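Local coordinates for protein putative transcriptional regulator (Bacillus cytotoxicus NVH 391-98, PDB 3K4H) that probably regulates transcription as a LacI-type dimer, with a glycan bound in the cleft between the two lobes of its periplasmic-binding-protein-like domain, at residues V31-S36 against N246-G251; P94-G99 against A255-D260; K9-V14 against E42-Y47; S241-N246 against I274-L279. All blocks are in the same frame, centred on the assembly; numbering follows the deposited sequence.

Contact 1: residues V31-S36 against N246-G251; sequences VIRGIS and NIYQLG
Val31 O is approached by three donors: Ile35 N at 2.9 Å in the regular helical bond, Gly34 N in a weak bond, and, from the other helix, Gly251 CA, whose C-H points at Val31 O over 3.5 Å. This is a glycine-mediated helix-helix crossing in the N-terminal lobe of a LacI-type periplasmic-binding-protein fold. The contact is reciprocal, since Gly34 CA makes the same kind of CA-H...O contact with Tyr248 O. Neither glycine has a side chain to hold the backbones apart, and the axes of the short segments 31-36 and 247-251 approach to 6.6 Å at a crossing angle of -44°.

Beside the glycines lies the Tyr248 ring. Its CG is anti to the backbone N (chi1 171°), and the ring reaches Gly34 CA, which lies over one face, offset toward the rim, in a CH-pi contact 3.9 Å from the centroid. Tyr248 CD1 sits over the centre of one face of the Arg33 guanidinium, the two planes 43° apart, while Arg33 NH1 is paired with Glu30; the phenol OH is hydrogen-bonded to Ser37 OG. At the start of segment 31-36, Val31 and Ile247 cross at about a right angle, with Val31 CG2 meeting Ile247 CG2 at 3.7 Å. One turn on, Ile35 CG1 rests against Gly251 O.

Contact 2: residues P94-G99 against A255-D260; sequences PFVLIG and AKALVD. With GLC (alpha-D-glucopyranose), chain C.
Val96 holds CG2 anti to its carbonyl carbon (chi1 153°), which places this methyl against the start of Leu258, 3.7 Å from Leu258 CA and 3.8 Å from Leu258 CB; it also reaches Ala257 CB at 4.3 Å. Leu258 in turn extends CG anti to the backbone N, and with chi2 at 58° its CD1 turns to the preceding strand residues, where it touches Phe95 CA at 3.8 Å and Pro94 O. The helix segment runs nearly antiparallel to the strand, their directions 163° apart, as one of the helices that flank the parallel sheet in this alpha/beta lobe. Leu258 also packs on Ile74 of the adjacent strand, so it spans two strands, while Phe95 turns the other way, onto helix 83-90.

Where the strand ends, the same segment meets the sugar. The glucose O3 donates to Ile98 O at 2.6 Å, and Ile98 CG2 lies 4.0 Å from the ring oxygen O5 of the glucose. Gly99 follows with a positive phi, a backbone conformation suited to glycine, and its CA comes within 3.3 Å of glucose O3. Asp112, Asn113, Asn115 and Leu76 O supply further hydrogen bonds to this glucose. The chemistry is therefore divided along one strand: the packing on the helix is made by aliphatic side chains, without polar ones, whereas the strand's C-terminal end presents a backbone carbonyl that accepts a hydrogen bond from a sugar hydroxyl.

Contact 3: residues K9-V14 against E42-Y47; sequences KTLGLV and EGYALY
Leu11 leaves its strand with CB 4.0 Å from Ala45 O and 4.1 Å from Leu46 CD2, the latter on its neighbour in the parallel pairing. With chi1 at -61°, CG stands anti to the carbonyl carbon and comes to 3.7 Å from Tyr44 CD2. Of the two branches, CD2 meets Tyr44 CD2 at the same distance and CE2 slightly farther off, while CD1 approaches Tyr44 CD2 less closely. The Tyr44 OH is hydrogen-bonded to Glu263.

Backbone bonds set the register of the two strands. Leu11 N donates to Ala45 O at 2.9 Å, and Leu13 N reaches Tyr47 O at 2.8 Å; Tyr47 N to Leu11 O is a weak bond. Thr10, on the opposite face of the sheet from Leu11, lays CG2 against Ala45 O and Tyr47 CB.

With helix 27-41 between them, strands 10-14 and 45-48 form the first beta-alpha-beta unit of the lobe. The helix ends in a Schellman motif at Gly43 before edge strand 45-48, which lies next to strand 10-14. Leu46 packs on that helix through Ile35 and Ala39, Leu11 on helix 247-264, and Tyr47 on helix 54-66.

Contact 4: residues S241-N246 against I274-L279; sequences STVDVN and IPHKLL
Four backbone hydrogen bonds join Thr242 and Asp244 to Leu279 and Lys277, an antiparallel pairing at the edge of the C-terminal-lobe sheet. Thr242 N to Leu279 O measures 3.1 Å and Leu279 N to Thr242 O 3.0 Å, while Asp244 and Lys277 exchange bonds in both directions, Asp244 N reaching Lys277 O at 2.7 Å. Between these two hydrogen-bonded pairs, Val243 and Leu278 form the non-hydrogen-bonded one.

Apolar contacts lie on both faces. Val243 CG2 meets Leu278 CD1 at 4.1 Å, the two side chains crossing obliquely, and Val243 CG1 reaches His276 CB. On the other face Thr242 and Leu279 lie side by side and point the same way, with Thr242 CG2 4.1 Å from Leu279 CD1. Beyond the strands, Ile274 CG2 packs on Asn246 CB at 3.5 Å.

A polar side chain shapes the exit from strand 241-244. Asp244, its CG anti to the backbone N (chi1 -171°), accepts Asn246 N at OD1 over 2.7 Å, forming an Asx turn. Elsewhere, Asp244 OD2 is hydrogen-bonded to Asn229, Thr242 OG1 to Asp201 and His276 NE2 to Glu121, while Asn113 ND2 bonds both Val245 O and Ile274 O, bridging the two segments where they pass between the lobes.

Strand 241-244 lies between parallel strand 223-227 and antiparallel edge strand 277-279. Helix 115-128 covers the face bearing Val243 and Leu278, and past Asn246 the chain enters helix 247-264, which Ile274 touches through Leu250.

Helix 247-264 connects most of the set: contacts 1 and 2 use its beginning and a part farther along, with centres 12 Å apart, and contact 3 touches it where Leu11 CD2 lies 3.8 Å from Leu258 CD2. Ile98 CD1 joins contact 2 to contact 1, 3.8 Å from Val31 CG2. Contact 4 belongs to the other lobe and meets contact 1 through Asn246, which they share, and through Leu250 CD2 against Ile274 CB; it lies about 27 Å from contact 3, centre to centre. The glycan lies close to contacts 1, 2 and 4: Ile98, Gly99 and Leu250 line its pocket, and the Val245 side chain is about 5 Å from a glucose, compared with about 12 Å for Leu13.

Contact 1: residues V31-S36 against N246-G251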
# COMPACT_ATOMS: atom_id res chain seq x y z
N VAL A 31 -14.68 -12.99 5.87
CA VAL A 31 -13.95 -11.99 6.65
C VAL A 31 -14.18 -12.26 8.10
O VAL A 31 -13.24 -12.21 8.90
CB VAL A 31 -14.26 -10.53 6.24
CG1 VAL A 31 -14.96 -9.79 7.32
CG2 VAL A 31 -12.98 -9.79 5.92
N ILE A 32 -15.43 -12.62 8.43
CA ILE A 32 -15.79 -12.92 9.80
C ILE A 32 -15.06 -14.16 10.24
O ILE A 32 -14.64 -14.25 11.38
CB ILE A 32 -17.29 -13.09 9.97
CG1 ILE A 32 -17.96 -11.72 9.79
CG2 ILE A 32 -17.59 -13.64 11.35
CD1 ILE A 32 -19.47 -11.74 9.68
N ARG A 33 -14.88 -15.11 9.33
CA ARG A 33 -14.19 -16.34 9.66
C ARG A 33 -12.73 -16.05 10.04
O ARG A 33 -12.14 -16.75 10.86
CB ARG A 33 -14.28 -17.26 8.46
CG ARG A 33 -13.83 -18.68 8.69
CD ARG A 33 -13.57 -19.35 7.34
NE ARG A 33 -12.37 -20.15 7.45
CZ ARG A 33 -11.40 -20.22 6.54
NH1 ARG A 33 -11.49 -19.53 5.40
NH2 ARG A 33 -10.35 -20.98 6.79
N GLY A 34 -12.14 -15.02 9.44
CA GLY A 34 -10.77 -14.64 9.78
C GLY A 34 -10.79 -13.90 11.11
O GLY A 34 -9.90 -14.07 11.97
N ILE A 35 -11.82 -13.08 11.28
CA ILE A 35 -11.94 -12.24 12.46
C ILE A 35 -12.00 -13.17 13.68
O ILE A 35 -11.22 -13.02 14.63
CB ILE A 35 -13.16 -11.30 12.36
CG1 ILE A 35 -12.80 -10.09 11.50
CG2 ILE A 35 -13.57 -10.82 13.72
CD1 ILE A 35 -13.97 -9.37 10.86
N SER A 36 -12.89 -14.15 13.59
CA SER A 36 -13.14 -15.12 14.64
C SER A 36 -11.91 -15.98 14.96
O SER A 36 -11.60 -16.27 16.14
CB SER A 36 -14.29 -16.01 14.19
OG SER A 36 -14.49 -17.05 15.12
N ASN A 246 -7.54 -12.38 -0.61
CA ASN A 246 -7.18 -12.93 0.69
C ASN A 246 -8.07 -12.52 1.85
O ASN A 246 -7.58 -12.16 2.92
CB ASN A 246 -5.74 -12.59 1.00
CG ASN A 246 -4.85 -13.79 0.98
OD1 ASN A 246 -4.77 -14.51 1.97
ND2 ASN A 246 -4.17 -14.01 -0.12
N ILE A 247 -9.38 -12.62 1.62
CA ILE A 247 -10.40 -12.14 2.51
C ILE A 247 -10.13 -12.54 3.95
O ILE A 247 -10.26 -11.71 4.88
CB ILE A 247 -11.78 -12.65 2.07
CG1 ILE A 247 -12.14 -12.15 0.67
CG2 ILE A 247 -12.87 -12.20 3.05
CD1 ILE A 247 -12.86 -13.17 -0.18
N TYR A 248 -9.76 -13.79 4.16
CA TYR A 248 -9.59 -14.33 5.49
C TYR A 248 -8.52 -13.51 6.22
O TYR A 248 -8.69 -13.13 7.38
CB TYR A 248 -9.16 -15.79 5.38
CG TYR A 248 -8.74 -16.45 6.68
CD1 TYR A 248 -9.65 -17.19 7.42
CD2 TYR A 248 -7.44 -16.33 7.16
CE1 TYR A 248 -9.27 -17.82 8.61
CE2 TYR A 248 -7.04 -16.93 8.35
CZ TYR A 248 -7.98 -17.69 9.06
OH TYR A 248 -7.64 -18.30 10.24
N GLN A 249 -7.41 -13.25 5.54
CA GLN A 249 -6.29 -12.59 6.18
C GLN A 249 -6.65 -11.13 6.45
O GLN A 249 -6.22 -10.57 7.48
CB GLN A 249 -5.01 -12.74 5.35
CG GLN A 249 -3.76 -12.99 6.18
CD GLN A 249 -3.78 -14.31 7.02
OE1 GLN A 249 -4.03 -15.41 6.49
NE2 GLN A 249 -3.45 -14.19 8.31
N LEU A 250 -7.48 -10.53 5.59
CA LEU A 250 -8.01 -9.20 5.85
C LEU A 250 -8.69 -9.22 7.20
O LEU A 250 -8.48 -8.32 7.99
CB LEU A 250 -9.02 -8.76 4.77
CG LEU A 250 -8.58 -8.39 3.35
CD1 LEU A 250 -9.82 -8.05 2.53
CD2 LEU A 250 -7.56 -7.24 3.29
N GLY A 251 -9.47 -10.26 7.47
CA GLY A 251 -10.26 -10.36 8.70
C GLY A 251 -9.39 -10.58 9.91
O GLY A 251 -9.53 -9.91 10.93

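Contact 2: residues P94-G99 against A255-D260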
# COMPACT_ATOMS: atom_id res chain seq x y z
N PRO A 94 -12.27 2.76 20.49
CA PRO A 94 -11.29 2.06 19.65
C PRO A 94 -11.93 1.32 18.49
O PRO A 94 -12.81 0.50 18.70
CB PRO A 94 -10.61 1.06 20.61
CG PRO A 94 -11.23 1.23 21.90
CD PRO A 94 -12.48 2.07 21.77
N PHE A 95 -11.50 1.61 17.27
CA PHE A 95 -12.01 0.91 16.10
C PHE A 95 -10.97 0.75 14.99
O PHE A 95 -9.95 1.42 14.97
CB PHE A 95 -13.23 1.62 15.54
CG PHE A 95 -12.89 2.85 14.76
CD1 PHE A 95 -12.78 4.09 15.39
CD2 PHE A 95 -12.69 2.77 13.38
CE1 PHE A 95 -12.46 5.22 14.67
CE2 PHE A 95 -12.38 3.90 12.65
CZ PHE A 95 -12.26 5.13 13.30
N VAL A 96 -11.29 -0.13 14.04
CA VAL A 96 -10.38 -0.46 12.94
C VAL A 96 -11.17 -0.59 11.64
O VAL A 96 -12.29 -1.12 11.65
CB VAL A 96 -9.66 -1.79 13.24
CG1 VAL A 96 -9.26 -2.49 11.95
CG2 VAL A 96 -8.45 -1.57 14.12
N LEU A 97 -10.60 -0.12 10.53
CA LEU A 97 -11.23 -0.29 9.21
C LEU A 97 -10.76 -1.51 8.42
O LEU A 97 -9.58 -1.89 8.51
CB LEU A 97 -11.01 0.94 8.33
CG LEU A 97 -11.95 2.13 8.30
CD1 LEU A 97 -11.69 2.97 7.07
CD2 LEU A 97 -13.34 1.64 8.21
N ILE A 98 -11.66 -2.10 7.64
CA ILE A 98 -11.25 -3.00 6.54
C ILE A 98 -11.53 -2.22 5.25
O ILE A 98 -12.66 -2.20 4.78
CB ILE A 98 -12.00 -4.39 6.54
CG1 ILE A 98 -11.87 -5.11 7.91
CG2 ILE A 98 -11.52 -5.27 5.36
CD1 ILE A 98 -11.91 -6.66 7.82
N GLY A 99 -10.52 -1.55 4.73
CA GLY A 99 -10.68 -0.60 3.61
C GLY A 99 -9.99 0.73 3.91
O GLY A 99 -9.82 1.11 5.07
N ALA A 255 -8.72 -7.92 13.11
CA ALA A 255 -8.96 -8.24 14.52
C ALA A 255 -7.70 -8.13 15.37
O ALA A 255 -7.74 -7.64 16.51
CB ALA A 255 -9.57 -9.61 14.66
N LYS A 256 -6.58 -8.60 14.83
CA LYS A 256 -5.30 -8.53 15.52
C LYS A 256 -4.90 -7.07 15.73
O LYS A 256 -4.35 -6.72 16.76
CB LYS A 256 -4.24 -9.26 14.70
CG LYS A 256 -2.89 -9.37 15.33
CD LYS A 256 -1.95 -10.00 14.38
CE LYS A 256 -0.95 -10.77 15.15
NZ LYS A 256 0.01 -11.34 14.22
N ALA A 257 -5.21 -6.22 14.76
CA ALA A 257 -4.91 -4.80 14.88
C ALA A 257 -5.81 -4.13 15.92
O ALA A 257 -5.36 -3.27 16.65
CB ALA A 257 -5.03 -4.09 13.52
N LEU A 258 -7.08 -4.54 15.98
CA LEU A 258 -8.04 -3.92 16.89
C LEU A 258 -7.73 -4.27 18.34
O LEU A 258 -7.74 -3.39 19.19
CB LEU A 258 -9.47 -4.32 16.54
CG LEU A 258 -10.55 -3.82 17.49
CD1 LEU A 258 -10.56 -2.28 17.60
CD2 LEU A 258 -11.93 -4.35 17.12
N VAL A 259 -7.47 -5.54 18.60
CA VAL A 259 -7.21 -6.01 19.96
C VAL A 259 -5.95 -5.33 20.47
O VAL A 259 -5.87 -4.93 21.63
CB VAL A 259 -7.11 -7.56 20.01
CG1 VAL A 259 -6.53 -8.05 21.31
CG2 VAL A 259 -8.48 -8.16 19.83
N ASP A 260 -4.97 -5.18 19.60
CA ASP A 260 -3.74 -4.49 19.97
C ASP A 260 -4.12 -3.06 20.38
O ASP A 260 -3.78 -2.61 21.47
CB ASP A 260 -2.75 -4.51 18.81
CG ASP A 260 -1.48 -3.77 19.10
OD1 ASP A 260 -0.79 -4.08 20.11
OD2 ASP A 260 -1.17 -2.87 18.31
C1 GLC C . -14.00 -5.12 1.69
C2 GLC C . -14.12 -3.84 2.50
C3 GLC C . -13.39 -2.76 1.71
C4 GLC C . -11.92 -3.15 1.49
C5 GLC C . -11.82 -4.52 0.86
C6 GLC C . -10.37 -4.94 0.82
O2 GLC C . -15.48 -3.52 2.63
O3 GLC C . -13.60 -1.55 2.40
O4 GLC C . -11.32 -2.35 0.52
O5 GLC C . -12.63 -5.47 1.56
O6 GLC C . -10.01 -4.91 -0.54

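Contact 3: residues K9-V14 against E42-Y47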
# COMPACT_ATOMS: atom_id res chain seq x y z
N LYS A 9 -14.53 -8.64 26.86
CA LYS A 9 -13.95 -8.57 25.58
C LYS A 9 -14.86 -9.15 24.58
O LYS A 9 -15.01 -10.33 24.48
CB LYS A 9 -12.73 -9.43 25.61
CG LYS A 9 -12.53 -10.08 26.89
CD LYS A 9 -11.14 -9.89 27.31
CE LYS A 9 -10.36 -11.11 27.03
NZ LYS A 9 -8.92 -10.92 27.12
N THR A 10 -15.38 -8.29 23.76
CA THR A 10 -16.19 -8.70 22.69
C THR A 10 -15.83 -7.68 21.72
O THR A 10 -15.53 -6.60 22.09
CB THR A 10 -17.61 -8.59 23.10
OG1 THR A 10 -17.74 -9.21 24.36
CG2 THR A 10 -18.44 -9.31 22.19
N LEU A 11 -15.90 -8.01 20.45
CA LEU A 11 -15.59 -7.08 19.42
C LEU A 11 -16.81 -6.92 18.63
O LEU A 11 -17.53 -7.83 18.43
CB LEU A 11 -14.52 -7.64 18.54
CG LEU A 11 -13.31 -7.85 19.39
CD1 LEU A 11 -12.17 -8.26 18.58
CD2 LEU A 11 -13.05 -6.57 20.04
N GLY A 12 -17.05 -5.73 18.19
CA GLY A 12 -18.22 -5.43 17.41
C GLY A 12 -17.90 -5.41 15.94
O GLY A 12 -16.82 -4.98 15.51
N LEU A 13 -18.87 -5.88 15.16
CA LEU A 13 -18.71 -5.89 13.74
C LEU A 13 -19.78 -5.01 13.16
O LEU A 13 -20.94 -5.09 13.59
CB LEU A 13 -18.86 -7.31 13.21
CG LEU A 13 -18.05 -8.41 13.87
CD1 LEU A 13 -18.36 -9.72 13.19
CD2 LEU A 13 -16.53 -8.13 13.86
N VAL A 14 -19.40 -4.17 12.21
CA VAL A 14 -20.37 -3.34 11.54
C VAL A 14 -20.33 -3.59 10.05
O VAL A 14 -19.28 -3.51 9.40
CB VAL A 14 -20.16 -1.85 11.87
CG1 VAL A 14 -21.20 -1.00 11.18
CG2 VAL A 14 -20.24 -1.63 13.35
N GLU A 42 -7.18 -14.72 21.62
CA GLU A 42 -7.18 -13.83 22.78
C GLU A 42 -8.49 -13.86 23.58
O GLU A 42 -8.80 -12.93 24.33
CB GLU A 42 -6.91 -12.42 22.31
CG GLU A 42 -5.64 -12.26 21.48
CD GLU A 42 -4.36 -12.52 22.27
OE1 GLU A 42 -4.39 -12.43 23.52
OE2 GLU A 42 -3.33 -12.83 21.64
N GLY A 43 -9.29 -14.91 23.40
CA GLY A 43 -10.55 -15.06 24.12
C GLY A 43 -11.51 -13.90 23.96
O GLY A 43 -12.11 -13.45 24.93
N TYR A 44 -11.64 -13.39 22.74
CA TYR A 44 -12.64 -12.39 22.42
C TYR A 44 -13.78 -13.07 21.68
O TYR A 44 -13.55 -13.99 20.89
CB TYR A 44 -12.03 -11.28 21.56
CG TYR A 44 -11.28 -10.21 22.34
CD1 TYR A 44 -9.97 -10.42 22.77
CD2 TYR A 44 -11.88 -8.98 22.64
CE1 TYR A 44 -9.29 -9.45 23.47
CE2 TYR A 44 -11.21 -8.00 23.33
CZ TYR A 44 -9.91 -8.24 23.75
OH TYR A 44 -9.21 -7.26 24.46
N ALA A 45 -15.00 -12.61 21.95
CA ALA A 45 -16.22 -13.08 21.31
C ALA A 45 -16.66 -11.96 20.38
O ALA A 45 -16.06 -10.89 20.38
CB ALA A 45 -17.28 -13.34 22.34
N LEU A 46 -17.73 -12.20 19.61
CA LEU A 46 -18.10 -11.27 18.58
C LEU A 46 -19.51 -10.77 18.80
O LEU A 46 -20.29 -11.37 19.55
CB LEU A 46 -17.93 -11.90 17.22
CG LEU A 46 -16.53 -12.45 16.91
CD1 LEU A 46 -16.50 -13.02 15.51
CD2 LEU A 46 -15.38 -11.43 17.14
N TYR A 47 -19.84 -9.63 18.19
CA TYR A 47 -21.14 -9.03 18.40
C TYR A 47 -21.49 -8.20 17.19
O TYR A 47 -20.65 -7.49 16.63
CB TYR A 47 -21.13 -8.17 19.67
CG TYR A 47 -22.37 -7.35 19.89
CD1 TYR A 47 -23.30 -7.70 20.87
CD2 TYR A 47 -22.60 -6.20 19.15
CE1 TYR A 47 -24.43 -6.92 21.08
CE2 TYR A 47 -23.72 -5.42 19.33
CZ TYR A 47 -24.63 -5.77 20.30
OH TYR A 47 -25.75 -4.95 20.45

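Contact 4: residues S241-N246 against I274-L279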
# COMPACT_ATOMS: atom_id res chain seq x y z
N SER A 241 -11.78 -15.67 -14.14
CA SER A 241 -10.56 -15.05 -13.71
C SER A 241 -10.94 -14.06 -12.68
O SER A 241 -11.86 -13.34 -12.84
CB SER A 241 -9.97 -14.34 -14.87
OG SER A 241 -9.82 -15.24 -15.89
N THR A 242 -10.19 -14.00 -11.61
CA THR A 242 -10.63 -13.22 -10.51
C THR A 242 -9.46 -12.81 -9.71
O THR A 242 -8.48 -13.44 -9.76
CB THR A 242 -11.51 -14.08 -9.72
OG1 THR A 242 -12.36 -13.31 -8.92
CG2 THR A 242 -10.71 -14.87 -8.89
N VAL A 243 -9.55 -11.80 -8.90
CA VAL A 243 -8.38 -11.50 -8.14
C VAL A 243 -8.60 -11.96 -6.75
O VAL A 243 -9.53 -11.56 -6.15
CB VAL A 243 -8.22 -10.02 -8.02
CG1 VAL A 243 -7.12 -9.71 -7.13
CG2 VAL A 243 -8.00 -9.40 -9.30
N ASP A 244 -7.71 -12.80 -6.24
CA ASP A 244 -7.80 -13.28 -4.90
C ASP A 244 -7.22 -12.22 -4.10
O ASP A 244 -6.23 -11.70 -4.39
CB ASP A 244 -7.05 -14.56 -4.67
CG ASP A 244 -7.34 -15.15 -3.34
OD1 ASP A 244 -7.32 -14.43 -2.36
OD2 ASP A 244 -7.62 -16.33 -3.26
N VAL A 245 -7.91 -11.89 -3.06
CA VAL A 245 -7.76 -10.67 -2.33
C VAL A 245 -7.60 -11.08 -0.85
O VAL A 245 -7.51 -10.25 0.04
CB VAL A 245 -9.01 -9.83 -2.63
CG1 VAL A 245 -10.01 -9.81 -1.48
CG2 VAL A 245 -8.65 -8.46 -3.10
N ASN A 246 -7.54 -12.38 -0.61
CA ASN A 246 -7.18 -12.93 0.69
C ASN A 246 -8.07 -12.52 1.85
O ASN A 246 -7.58 -12.16 2.92
CB ASN A 246 -5.74 -12.59 1.00
CG ASN A 246 -4.85 -13.79 0.98
OD1 ASN A 246 -4.77 -14.51 1.97
ND2 ASN A 246 -4.17 -14.01 -0.12
N ILE A 274 -2.59 -6.39 2.76
CA ILE A 274 -2.61 -7.83 2.55
C ILE A 274 -2.45 -8.10 1.05
O ILE A 274 -3.12 -7.46 0.24
CB ILE A 274 -3.95 -8.44 3.10
CG1 ILE A 274 -3.84 -8.88 4.56
CG2 ILE A 274 -4.39 -9.65 2.31
CD1 ILE A 274 -3.67 -7.77 5.56
N PRO A 275 -1.59 -9.05 0.66
CA PRO A 275 -1.37 -9.29 -0.76
C PRO A 275 -2.59 -9.83 -1.48
O PRO A 275 -3.40 -10.59 -0.91
CB PRO A 275 -0.31 -10.38 -0.78
CG PRO A 275 0.31 -10.34 0.57
CD PRO A 275 -0.82 -9.99 1.48
N HIS A 276 -2.69 -9.43 -2.74
CA HIS A 276 -3.68 -9.93 -3.67
C HIS A 276 -2.98 -10.76 -4.74
O HIS A 276 -1.77 -10.70 -4.85
CB HIS A 276 -4.40 -8.76 -4.31
CG HIS A 276 -3.52 -7.91 -5.16
ND1 HIS A 276 -2.77 -6.87 -4.66
CD2 HIS A 276 -3.26 -7.95 -6.50
CE1 HIS A 276 -2.10 -6.30 -5.64
NE2 HIS A 276 -2.38 -6.93 -6.76
N LYS A 277 -3.74 -11.54 -5.51
CA LYS A 277 -3.19 -12.35 -6.59
C LYS A 277 -4.20 -12.44 -7.73
O LYS A 277 -5.34 -12.84 -7.52
CB LYS A 277 -2.92 -13.76 -6.09
CG LYS A 277 -1.70 -14.37 -6.67
CD LYS A 277 -1.84 -15.87 -6.72
CE LYS A 277 -0.53 -16.55 -7.16
NZ LYS A 277 0.11 -17.02 -5.91
N LEU A 278 -3.79 -12.09 -8.93
CA LEU A 278 -4.64 -12.26 -10.07
C LEU A 278 -4.64 -13.72 -10.55
O LEU A 278 -3.60 -14.22 -10.99
CB LEU A 278 -4.16 -11.33 -11.16
CG LEU A 278 -4.79 -11.49 -12.53
CD1 LEU A 278 -6.30 -11.24 -12.52
CD2 LEU A 278 -4.07 -10.48 -13.36
N LEU A 279 -5.75 -14.41 -10.45
CA LEU A 279 -5.80 -15.76 -10.92
C LEU A 279 -6.43 -15.77 -12.23
O LEU A 279 -7.57 -15.50 -12.34
CB LEU A 279 -6.74 -16.56 -10.08
CG LEU A 279 -6.52 -16.49 -8.62
CD1 LEU A 279 -7.54 -17.25 -7.99
CD2 LEU A 279 -5.23 -17.07 -8.37